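Local coordinates for protein endo-beta-N-acetylglucosaminidase F1 (Bacteroides thetaiotaomicron VPI-5482, PDB 6TCV) that processes high-mannose N-glycans as an endo-acting glycoside hydrolase, probably cleaving between the two core N-acetylglucosamine units of the glycan, at residues S371-E376 with Q391-G396; A353-A358 with M402-S407. The protein carries 2 engineered substitutions. All blocks are in the same frame, centred on the assembly; numbering follows the deposited sequence.

Contact 1. Residues S371-E376 with Q391-G396; sequences SGISME and QSMIDG. With NAG (2-acetamido-2-deoxy-beta-D-glucopyranose), chain B.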
ATOM      1  N   SER A 371       6.741   9.956   0.805  1.00 14.55           N
ATOM      2  CA  SER A 371       6.129  11.134   0.203  1.00 14.15           C
ATOM      3  C   SER A 371       7.036  12.354   0.262  1.00 14.14           C
ATOM      4  O   SER A 371       7.673  12.615   1.276  1.00 14.77           O
ATOM      5  CB  SER A 371       4.811  11.444   0.928  1.00 14.71           C
ATOM      6  OG  SER A 371       4.957  11.783   2.265  1.00 14.97           O
ATOM      7  N   GLY A 372       7.054  13.125  -0.814  1.00 14.83           N
ATOM      8  CA  GLY A 372       7.761  14.403  -0.866  1.00 15.72           C
ATOM      9  C   GLY A 372       6.867  15.622  -0.693  1.00 15.08           C
ATOM     10  O   GLY A 372       7.359  16.743  -0.522  1.00 17.12           O
ATOM     11  N   ILE A 373       5.552  15.415  -0.735  1.00 14.59           N
ATOM     12  CA  ILE A 373       4.551  16.459  -0.532  1.00 15.29           C
ATOM     13  C   ILE A 373       3.311  15.747  -0.020  1.00 13.90           C
ATOM     14  O   ILE A 373       3.024  14.616  -0.406  1.00 13.84           O
ATOM     15  CB  ILE A 373       4.264  17.259  -1.824  1.00 16.07           C
ATOM     16  CG1 ILE A 373       3.429  18.507  -1.502  1.00 16.47           C
ATOM     17  CG2 ILE A 373       3.620  16.359  -2.903  1.00 15.92           C
ATOM     18  CD1 ILE A 373       3.088  19.287  -2.796  1.00 18.42           C
ATOM     19  N   SER A 374       2.584  16.417   0.854  1.00 13.83           N
ATOM     20  CA  SER A 374       1.268  16.013   1.347  1.00 14.47           C
ATOM     21  C   SER A 374       0.345  17.210   1.253  1.00 14.30           C
ATOM     22  O   SER A 374       0.462  18.167   2.031  1.00 15.84           O
ATOM     23  CB  SER A 374       1.326  15.477   2.794  1.00 13.80           C
ATOM     24  OG  SER A 374       2.130  14.255   2.769  1.00 14.55           O
ATOM     25  N   MET A 375      -0.718  17.044   0.466  1.00 13.75           N
ATOM     26  CA  MET A 375      -1.628  18.143   0.164  1.00 14.57           C
ATOM     27  C   MET A 375      -2.965  17.886   0.844  1.00 13.62           C
ATOM     28  O   MET A 375      -3.605  16.853   0.604  1.00 13.70           O
ATOM     29  CB  MET A 375      -1.845  18.233  -1.349  1.00 14.08           C
ATOM     30  CG  MET A 375      -0.602  18.595  -2.125  1.00 15.64           C
ATOM     31  SD  MET A 375      -0.788  18.595  -3.952  1.00 16.40           S
ATOM     32  CE  MET A 375      -0.655  16.822  -4.224  1.00 18.31           C
ATOM     33  N   GLU A 376      -3.391  18.831   1.686  0.75 14.01           N
ATOM     34  CA  GLU A 376      -4.698  18.766   2.367  0.75 14.23           C
ATOM     35  C   GLU A 376      -5.671  19.440   1.406  0.75 14.40           C
ATOM     36  O   GLU A 376      -5.667  20.679   1.255  0.75 15.18           O
ATOM     37  CB  GLU A 376      -4.640  19.476   3.716  0.75 14.92           C
ATOM     38  CG  GLU A 376      -5.390  18.768   4.844  0.75 14.96           C
ATOM     39  CD  GLU A 376      -6.884  18.666   4.647  0.75 15.63           C
ATOM     40  OE1 GLU A 376      -7.390  19.054   3.561  0.75 15.11           O
ATOM     41  OE2 GLU A 376      -7.577  18.208   5.574  0.75 15.42           O
ATOM     42  N   GLN A 391       9.979  18.779  -9.864  1.00 19.63           N
ATOM     43  CA  GLN A 391      11.401  18.614 -10.124  1.00 22.43           C
ATOM     44  C   GLN A 391      12.198  18.507  -8.826  1.00 21.36           C
ATOM     45  O   GLN A 391      13.135  17.704  -8.730  1.00 21.84           O
ATOM     46  CB  GLN A 391      11.934  19.807 -10.921  1.00 22.82           C
ATOM     47  CG  GLN A 391      13.363  19.564 -11.423  1.00 25.49           C
ATOM     48  CD  GLN A 391      13.487  18.372 -12.368  1.00 26.11           C
ATOM     49  OE1 GLN A 391      12.803  18.308 -13.414  1.00 30.60           O
ATOM     50  NE2 GLN A 391      14.281  17.388 -11.970  1.00 27.13           N
ATOM     51  N   SER A 392      11.856  19.337  -7.831  0.64 20.30           N
ATOM     52  CA  SER A 392      12.473  19.229  -6.516  0.64 22.35           C
ATOM     53  C   SER A 392      12.362  17.811  -5.961  0.64 19.45           C
ATOM     54  O   SER A 392      13.355  17.235  -5.493  0.64 24.32           O
ATOM     55  CB  SER A 392      11.814  20.237  -5.579  0.64 23.22           C
ATOM     56  OG  SER A 392      12.330  20.111  -4.271  0.64 28.38           O
ATOM     57  N   MET A 393      11.155  17.234  -5.998  1.00 18.31           N
ATOM     58  CA  MET A 393      10.942  15.904  -5.424  1.00 18.01           C
ATOM     59  C   MET A 393      11.692  14.828  -6.191  1.00 17.72           C
ATOM     60  O   MET A 393      12.262  13.909  -5.581  1.00 19.01           O
ATOM     61  CB  MET A 393       9.461  15.579  -5.353  1.00 18.43           C
ATOM     62  CG  MET A 393       8.717  16.499  -4.438  1.00 19.66           C
ATOM     63  SD  MET A 393       7.021  16.002  -4.097  1.00 17.70           S
ATOM     64  CE  MET A 393       6.303  16.148  -5.716  1.00 17.81           C
ATOM     65  N   ILE A 394      11.718  14.925  -7.527  1.00 18.48           N
ATOM     66  CA  ILE A 394      12.530  13.988  -8.299  1.00 20.89           C
ATOM     67  C   ILE A 394      13.991  14.107  -7.895  1.00 20.15           C
ATOM     68  O   ILE A 394      14.686  13.107  -7.695  1.00 22.49           O
ATOM     69  CB  ILE A 394      12.342  14.197  -9.812  1.00 20.68           C
ATOM     70  CG1 ILE A 394      10.979  13.735 -10.281  1.00 20.26           C
ATOM     71  CG2 ILE A 394      13.463  13.528 -10.599  1.00 25.06           C
ATOM     72  CD1 ILE A 394      10.654  14.228 -11.707  1.00 23.28           C
ATOM     73  N   ASP A 395      14.503  15.343  -7.816  1.00 21.05           N
ATOM     74  CA  ASP A 395      15.910  15.530  -7.461  1.00 22.98           C
ATOM     75  C   ASP A 395      16.216  14.957  -6.080  1.00 23.05           C
ATOM     76  O   ASP A 395      17.344  14.505  -5.824  1.00 25.01           O
ATOM     77  CB  ASP A 395      16.291  17.013  -7.458  1.00 24.46           C
ATOM     78  CG  ASP A 395      16.254  17.660  -8.828  1.00 31.45           C
ATOM     79  OD1 ASP A 395      16.230  16.934  -9.829  1.00 25.82           O
ATOM     80  OD2 ASP A 395      16.277  18.920  -8.895  1.00 32.43           O
ATOM     81  N   GLY A 396      15.250  15.024  -5.167  1.00 22.63           N
ATOM     82  CA  GLY A 396      15.431  14.471  -3.835  1.00 23.03           C
ATOM     83  C   GLY A 396      15.229  12.979  -3.719  1.00 22.86           C
ATOM     84  O   GLY A 396      15.512  12.406  -2.667  1.00 23.88           O
TER
HETATM   85  C1  NAG B   2      -5.113  14.642  10.297  1.00 13.61           C
HETATM   86  C2  NAG B   2      -5.780  13.313   9.995  1.00 13.75           C
HETATM   87  C3  NAG B   2      -7.306  13.380   9.907  1.00 13.59           C
HETATM   88  C4  NAG B   2      -7.777  14.821   9.945  1.00 13.27           C
HETATM   89  C5  NAG B   2      -6.931  15.625   8.976  1.00 13.51           C
HETATM   90  C6  NAG B   2      -7.393  17.065   8.790  1.00 14.60           C
HETATM   91  C7  NAG B   2      -4.773  11.479   8.698  1.00 15.19           C
HETATM   92  C8  NAG B   2      -4.161  11.096   7.364  1.00 13.94           C
HETATM   93  N2  NAG B   2      -5.211  12.731   8.792  1.00 15.21           N
HETATM   94  O3  NAG B   2      -7.879  12.658  11.001  1.00 13.50           O
HETATM   95  O4  NAG B   2      -9.147  14.844   9.511  1.00 13.24           O
HETATM   96  O5  NAG B   2      -5.571  15.702   9.448  1.00 13.47           O
HETATM   97  O6  NAG B   2      -6.495  17.763   7.991  1.00 16.02           O
HETATM   98  O7  NAG B   2      -4.847  10.692   9.650  1.00 16.40           O
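Met393 reaches from its helix to the corner at Gly372 and Ile373 and places its sulfur against both. The apolar contact is small, burying 119 Å² in all. Met393 SD lies 3.4 Å from Gly372 C and 3.6 Å from Ile373 CG2, while CE brushes the same methyl at 3.9 Å. The bend at the last torsion of Met393 (chi3 -65°) folds CE aside, leaving the sulfur as the atom nearest Gly372 and Ile373, and the two side chains cross obliquely. A CB modelled on Gly372 would stand 2.8 Å from Met393 SD, a clash, which is evidence that the sulfur uses the room a side chain would need. With alanine in place of Met393 the sulfur is gone, which is likely to open a gap over Gly372 and uncover the CG2 methyl of Ile373 on this side.

Strand 371-376, helix 387-396 and strand 400-404 form a beta-alpha-beta unit with parallel neighbouring strands, and Met393 ties the helix to the first of them. Met168 and Leu385 also pack on its side chain.

The polar contacts lie away from this patch. On the helix, Gln391 NE2 donates to Asp395 OD1 at 2.9 Å, the acceptor lying in the amide plane but being met from above the carboxylate plane. At the strand's far end, Glu376 OE2, in one of two modelled conformers, accepts from O6 of the chain B NAG at 2.7 Å; the second conformer leaves the constancy of this bond doubtful.

Contact 2. Residues A353-A358 with M402-S407; sequences ANYGSA and MGFAPS. With NAG (2-acetamido-2-deoxy-beta-D-glucopyranose), chain B; NAG (2-acetamido-2-deoxy-beta-D-glucopyranose), chain C.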
ATOM      1  N   ALA A 353       3.717  11.722   5.056  1.00 13.96           N
ATOM      2  CA  ALA A 353       3.928  12.622   6.169  1.00 13.76           C
ATOM      3  C   ALA A 353       2.786  13.609   6.267  1.00 14.10           C
ATOM      4  O   ALA A 353       1.918  13.675   5.404  1.00 14.14           O
ATOM      5  CB  ALA A 353       5.229  13.408   5.926  1.00 16.08           C
ATOM      6  N   ASN A 354       2.762  14.354   7.358  1.00 14.01           N
ATOM      7  CA  ASN A 354       1.757  15.397   7.577  1.00 14.37           C
ATOM      8  C   ASN A 354       1.873  16.482   6.493  1.00 15.60           C
ATOM      9  O   ASN A 354       2.931  16.711   5.878  1.00 16.05           O
ATOM     10  CB  ASN A 354       1.884  15.986   8.983  1.00 14.90           C
ATOM     11  CG  ASN A 354       0.680  16.814   9.341  1.00 15.12           C
ATOM     12  OD1 ASN A 354      -0.412  16.410   8.951  1.00 15.78           O
ATOM     13  ND2 ASN A 354       0.829  17.863  10.085  1.00 16.21           N
ATOM     14  N   TYR A 355       0.738  17.166   6.283  1.00 15.24           N
ATOM     15  CA  TYR A 355       0.650  18.222   5.287  1.00 16.30           C
ATOM     16  C   TYR A 355       1.749  19.249   5.576  1.00 16.28           C
ATOM     17  O   TYR A 355       1.883  19.738   6.701  1.00 17.59           O
ATOM     18  CB  TYR A 355      -0.769  18.865   5.336  1.00 17.73           C
ATOM     19  CG  TYR A 355      -1.801  17.765   5.506  1.00 16.74           C
ATOM     20  CD1 TYR A 355      -2.119  16.869   4.494  1.00 17.25           C
ATOM     21  CD2 TYR A 355      -2.442  17.580   6.755  1.00 17.24           C
ATOM     22  CE1 TYR A 355      -3.021  15.801   4.759  1.00 17.25           C
ATOM     23  CE2 TYR A 355      -3.280  16.535   6.987  1.00 17.97           C
ATOM     24  CZ  TYR A 355      -3.595  15.687   6.012  1.00 19.09           C
ATOM     25  OH  TYR A 355      -4.475  14.654   6.341  1.00 20.57           O
ATOM     26  N   GLY A 356       2.524  19.599   4.546  1.00 17.77           N
ATOM     27  CA  GLY A 356       3.601  20.554   4.666  1.00 20.00           C
ATOM     28  C   GLY A 356       4.954  19.958   4.946  1.00 23.24           C
ATOM     29  O   GLY A 356       5.948  20.699   4.961  1.00 26.37           O
ATOM     30  N   SER A 357       5.039  18.650   5.188  1.00 18.84           N
ATOM     31  CA  SER A 357       6.294  17.977   5.472  1.00 19.01           C
ATOM     32  C   SER A 357       6.575  16.922   4.411  1.00 16.88           C
ATOM     33  O   SER A 357       5.675  16.490   3.679  1.00 18.84           O
ATOM     34  CB  SER A 357       6.208  17.217   6.817  1.00 22.47           C
ATOM     35  OG  SER A 357       6.089  18.106   7.950  1.00 25.05           O
ATOM     36  N   ALA A 358       7.824  16.463   4.347  1.00 19.91           N
ATOM     37  CA  ALA A 358       8.198  15.282   3.563  1.00 18.18           C
ATOM     38  C   ALA A 358       8.478  14.121   4.521  1.00 18.78           C
ATOM     39  O   ALA A 358       8.981  14.312   5.638  1.00 22.61           O
ATOM     40  CB  ALA A 358       9.468  15.510   2.728  1.00 19.49           C
ATOM     41  N   MET A 402       1.309  12.761  -1.847  1.00 13.03           N
ATOM     42  CA  MET A 402       0.097  12.394  -1.102  1.00 12.88           C
ATOM     43  C   MET A 402      -0.901  13.534  -1.183  1.00 12.32           C
ATOM     44  O   MET A 402      -0.522  14.714  -1.148  1.00 13.19           O
ATOM     45  CB  MET A 402       0.435  11.999   0.311  1.00 13.56           C
ATOM     46  CG  MET A 402      -0.751  11.581   1.180  1.00 13.85           C
ATOM     47  SD  MET A 402      -1.620  12.945   2.021  1.00 13.88           S
ATOM     48  CE  MET A 402      -0.882  12.762   3.668  1.00 15.20           C
ATOM     49  N   GLY A 403      -2.173  13.151  -1.281  1.00 12.83           N
ATOM     50  CA  GLY A 403      -3.289  14.074  -1.200  1.00 13.00           C
ATOM     51  C   GLY A 403      -4.352  13.515  -0.277  1.00 13.10           C
ATOM     52  O   GLY A 403      -4.450  12.303  -0.066  1.00 13.25           O
ATOM     53  N   PHE A 404      -5.095  14.419   0.344  1.00 13.40           N
ATOM     54  CA  PHE A 404      -6.109  14.102   1.363  1.00 12.98           C
ATOM     55  C   PHE A 404      -7.396  14.863   1.182  1.00 13.94           C
ATOM     56  O   PHE A 404      -7.373  16.099   1.125  1.00 13.62           O
ATOM     57  CB  PHE A 404      -5.494  14.340   2.743  1.00 13.48           C
ATOM     58  CG  PHE A 404      -6.385  13.992   3.903  1.00 13.34           C
ATOM     59  CD1 PHE A 404      -7.263  14.956   4.421  1.00 13.71           C
ATOM     60  CD2 PHE A 404      -6.402  12.736   4.477  1.00 13.51           C
ATOM     61  CE1 PHE A 404      -8.102  14.652   5.455  1.00 14.72           C
ATOM     62  CE2 PHE A 404      -7.257  12.434   5.503  1.00 13.21           C
ATOM     63  CZ  PHE A 404      -8.138  13.369   6.018  1.00 14.77           C
ATOM     64  N   ALA A 405      -8.519  14.158   1.113  1.00 13.94           N
ATOM     65  CA  ALA A 405      -9.885  14.677   1.205  1.00 14.14           C
ATOM     66  C   ALA A 405     -10.234  15.543  -0.004  1.00 13.11           C
ATOM     67  O   ALA A 405     -10.824  16.607   0.188  1.00 14.45           O
ATOM     68  CB  ALA A 405     -10.105  15.395   2.529  1.00 14.67           C
ATOM     69  N   PRO A 406     -10.021  15.112  -1.229  1.00 13.32           N
ATOM     70  CA  PRO A 406     -10.588  15.854  -2.356  1.00 14.06           C
ATOM     71  C   PRO A 406     -12.097  15.670  -2.374  1.00 14.56           C
ATOM     72  O   PRO A 406     -12.618  14.626  -1.978  1.00 14.68           O
ATOM     73  CB  PRO A 406      -9.979  15.151  -3.558  1.00 15.58           C
ATOM     74  CG  PRO A 406      -9.882  13.751  -3.119  1.00 14.34           C
ATOM     75  CD  PRO A 406      -9.467  13.814  -1.648  1.00 14.07           C
ATOM     76  N   SER A 407     -12.836  16.651  -2.880  1.00 14.52           N
ATOM     77  CA  SER A 407     -14.273  16.483  -3.100  0.83 15.09           C
ATOM     78  C   SER A 407     -14.661  17.202  -4.386  1.00 14.61           C
ATOM     79  O   SER A 407     -14.062  18.234  -4.736  1.00 14.97           O
ATOM     80  CB  SER A 407     -15.115  17.071  -1.960  0.83 17.19           C
ATOM     81  OG  SER A 407     -14.851  18.453  -1.812  0.83 18.50           O
TER
HETATM   82  C1  NAG B   2      -5.113  14.642  10.297  1.00 13.61           C
HETATM   83  C2  NAG B   2      -5.780  13.313   9.995  1.00 13.75           C
HETATM   84  C3  NAG B   2      -7.306  13.380   9.907  1.00 13.59           C
HETATM   85  C4  NAG B   2      -7.777  14.821   9.945  1.00 13.27           C
HETATM   86  C5  NAG B   2      -6.931  15.625   8.976  1.00 13.51           C
HETATM   87  C6  NAG B   2      -7.393  17.065   8.790  1.00 14.60           C
HETATM   88  C7  NAG B   2      -4.773  11.479   8.698  1.00 15.19           C
HETATM   89  C8  NAG B   2      -4.161  11.096   7.364  1.00 13.94           C
HETATM   90  N2  NAG B   2      -5.211  12.731   8.792  1.00 15.21           N
HETATM   91  O3  NAG B   2      -7.879  12.658  11.001  1.00 13.50           O
HETATM   92  O4  NAG B   2      -9.147  14.844   9.511  1.00 13.24           O
HETATM   93  O5  NAG B   2      -5.571  15.702   9.448  1.00 13.47           O
HETATM   94  O6  NAG B   2      -6.495  17.763   7.991  1.00 16.02           O
HETATM   95  O7  NAG B   2      -4.847  10.692   9.650  1.00 16.40           O
HETATM   96  C1  NAG C   1      -3.868  17.779  14.282  1.00 20.20           C
HETATM   97  C2  NAG C   1      -5.359  17.708  14.057  1.00 19.52           C
HETATM   98  C3  NAG C   1      -5.738  16.386  13.402  1.00 16.31           C
HETATM   99  C4  NAG C   1      -4.890  16.191  12.164  1.00 14.28           C
HETATM  100  C5  NAG C   1      -3.431  16.189  12.579  1.00 15.27           C
HETATM  101  C6  NAG C   1      -2.450  15.846  11.485  1.00 16.92           C
HETATM  102  C7  NAG C   1      -6.562  18.898  15.828  1.00 28.75           C
HETATM  103  C8  NAG C   1      -7.070  18.810  17.249  1.00 30.32           C
HETATM  104  N2  NAG C   1      -6.048  17.796  15.343  1.00 23.96           N
HETATM  105  O3  NAG C   1      -7.133  16.427  13.118  1.00 17.16           O
HETATM  106  O4  NAG C   1      -5.320  14.915  11.655  1.00 14.02           O
HETATM  107  O5  NAG C   1      -3.146  17.497  13.082  1.00 16.79           O
HETATM  108  O6  NAG C   1      -2.680  16.746  10.375  1.00 15.82           O
HETATM  109  O7  NAG C   1      -6.619  19.932  15.171  1.00 30.72           O
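The Tyr355 hydroxyl sits over one face of the Phe404 ring, 3.1 Å above its plane and offset toward the rim. The rings are inclined at 56°, centroids 5.5 Å apart. Phe404 is placed for this by its extended first torsion (CG anti to the backbone N, chi1 -177°), and it also meets Phe202 edge-to-face. O5 of the chain B NAG and O6 of the chain C NAG lie at the edge of the Tyr355 ring. Along the same tyrosine, CE1 makes apolar contact with Phe404 CB at 3.5 Å and Met402 CE at 3.9 Å. Met402 SD, 5.4 Å from the Tyr355 ring centroid, adds an oblique Met-aromatic contact, and Met402 CE approaches Ala353 O at 3.4 Å.

The tyrosine occupies the second position of a type II turn from Asn354 to Ser357. Both leading residues of this turn grip sugar: Asn354 OD1 accepts from O6 of the chain C NAG at 2.7 Å, and Tyr355 OH accepts from N2 of the chain B NAG at 3.2 Å in a nearly straight bond (166°). The tyrosine thus lies beside the acetamido group of the second core sugar, in what is probably the family 18 active site at the C-terminal ends of the barrel strands.

In the fold
Both contacts are buried and belong to the same mixed sheet, in which strands 371-376 and 400-404 are parallel neighbours; their centres lie 11 Å apart. Contact 1 joins strand to helix by packing sulfur on methyl and backbone, with the Ile373 side chain about 13 Å from a bound NAG; Glu376, at the other end of that segment, reaches the chain B NAG in one conformer. Contact 2 joins a loop to the neighbouring strand, and its aromatic groups also face the glycan, so packing and sugar recognition share the same atoms. The two meet through Ser374 OG, which probably hydrogen-bonds Ala353 O (2.7 Å), and through the Met375 N to Met402 O backbone pair.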